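Local coordinates for putative uncharacterized protein PH0242 (Pyrococcus horikoshii, PDB 3VU1) that is the C-terminal globular domain of AglB, an archaeal oligosaccharyltransferase, at residues R392-I396 against I469-P473. Sequence-based numbering, arbitrary orientation.
Sequences RATFI and IRVEP
Arg392 and Glu472 pair by backbone and side chain at once. Arg392 N donates to Glu472 O at 2.8 Å, and Glu472 N returns the bond to Arg392 O. Between the side chains, Arg392 NH2 reaches Glu472 OE2 at 3.2 Å in a salt bridge. That bridge lies in the guanidinium plane but meets the carboxylate from above, the two planes standing 70° apart. A bend at chi3 (54°) turns the arginine's end toward the glutamate, and Ser81 O takes its NH1. A water links this face: it accepts from Arg392 NE and Thr394 OG1 and donates to Arg392 O and Glu472 OE2, the last at 2.6 Å; four hydrogen bonds hold it. Thr394 and Arg470 form the second hydrogen-bonded pair, with Arg470 N to Thr394 O at 2.9 Å. Toward Arg470, partly exposed, this face loosens: its extended chain carries the guanidinium off to Asp59, NE forming the salt bridge.

On the other face the packing is apolar and tighter. Ile469 CG1 sits over the face of the buried Phe395 ring, 4.1 Å from its centroid, a CH-pi contact; Ile449 and Leu456 of helix 448-460 also touch this ring. With strand directions 161° apart and hydrogen-bonded pairs alternating with non-hydrogen-bonded ones, this is a regular antiparallel beta-sheet, joining strands 385-401 and 464-487, with both segments in the Peripheral 2 family region.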
# COMPACT_ATOMS: atom_id res chain seq x y z
N ARG A 392 13.33 -7.23 -16.88
CA ARG A 392 13.51 -6.68 -15.55
C ARG A 392 13.76 -7.78 -14.55
O ARG A 392 13.06 -8.79 -14.56
CB ARG A 392 12.29 -5.86 -15.10
CG ARG A 392 12.61 -4.92 -13.94
CD ARG A 392 11.37 -4.34 -13.29
NE ARG A 392 10.45 -5.40 -12.89
CZ ARG A 392 9.14 -5.24 -12.73
NH1 ARG A 392 8.55 -4.06 -12.92
NH2 ARG A 392 8.41 -6.28 -12.39
N ALA A 393 14.74 -7.58 -13.68
CA ALA A 393 14.96 -8.53 -12.59
C ALA A 393 14.35 -8.02 -11.29
O ALA A 393 14.36 -6.80 -11.03
CB ALA A 393 16.46 -8.80 -12.41
N THR A 394 13.84 -8.97 -10.48
CA THR A 394 13.38 -8.66 -9.14
C THR A 394 13.94 -9.71 -8.21
O THR A 394 13.68 -10.90 -8.40
CB THR A 394 11.83 -8.64 -9.02
OG1 THR A 394 11.27 -7.73 -9.96
CG2 THR A 394 11.39 -8.17 -7.64
N PHE A 395 14.72 -9.27 -7.23
CA PHE A 395 15.20 -10.12 -6.14
C PHE A 395 14.44 -9.81 -4.86
O PHE A 395 14.51 -8.68 -4.33
CB PHE A 395 16.68 -9.86 -5.87
CG PHE A 395 17.62 -10.45 -6.88
CD1 PHE A 395 18.44 -11.51 -6.53
CD2 PHE A 395 17.70 -9.92 -8.16
CE1 PHE A 395 19.32 -12.06 -7.46
CE2 PHE A 395 18.57 -10.47 -9.10
CZ PHE A 395 19.38 -11.54 -8.74
N ILE A 396 13.72 -10.79 -4.34
CA ILE A 396 13.14 -10.64 -3.02
C ILE A 396 13.97 -11.52 -2.12
O ILE A 396 14.14 -12.74 -2.39
CB ILE A 396 11.66 -11.08 -2.97
CG1 ILE A 396 10.78 -10.01 -3.62
CG2 ILE A 396 11.23 -11.29 -1.53
CD1 ILE A 396 9.36 -10.45 -3.95
N ILE A 469 13.43 -14.87 -7.21
CA ILE A 469 14.10 -14.11 -8.25
C ILE A 469 13.21 -14.19 -9.46
O ILE A 469 12.75 -15.26 -9.81
CB ILE A 469 15.48 -14.71 -8.60
CG1 ILE A 469 16.45 -14.51 -7.43
CG2 ILE A 469 16.04 -14.07 -9.85
CD1 ILE A 469 17.70 -15.36 -7.49
N ARG A 470 12.95 -13.06 -10.11
CA ARG A 470 12.08 -13.06 -11.28
C ARG A 470 12.76 -12.37 -12.43
O ARG A 470 13.55 -11.43 -12.24
CB ARG A 470 10.79 -12.31 -10.98
CG ARG A 470 10.04 -12.91 -9.83
CD ARG A 470 8.69 -12.29 -9.70
NE ARG A 470 7.91 -13.01 -8.72
CZ ARG A 470 6.60 -13.15 -8.78
NH1 ARG A 470 5.92 -12.60 -9.79
NH2 ARG A 470 5.99 -13.85 -7.84
N VAL A 471 12.43 -12.83 -13.64
CA VAL A 471 12.90 -12.19 -14.84
C VAL A 471 11.67 -12.01 -15.68
O VAL A 471 11.02 -12.98 -16.07
CB VAL A 471 13.97 -13.03 -15.57
CG1 VAL A 471 14.33 -12.41 -16.91
CG2 VAL A 471 15.20 -13.16 -14.68
N GLU A 472 11.33 -10.75 -15.95
CA GLU A 472 10.00 -10.43 -16.41
C GLU A 472 10.07 -9.43 -17.51
O GLU A 472 10.97 -8.61 -17.52
CB GLU A 472 9.18 -9.82 -15.28
CG GLU A 472 8.88 -10.75 -14.10
CD GLU A 472 8.02 -10.06 -13.06
OE1 GLU A 472 6.79 -10.12 -13.18
OE2 GLU A 472 8.58 -9.45 -12.12
N PRO A 473 9.14 -9.52 -18.46
CA PRO A 473 9.03 -8.49 -19.46
C PRO A 473 8.21 -7.33 -18.90
O PRO A 473 7.22 -7.56 -18.20
CB PRO A 473 8.30 -9.20 -20.58
CG PRO A 473 7.41 -10.13 -19.87
CD PRO A 473 8.23 -10.64 -18.72
O HOH W 1 10.98 -8.42 -12.47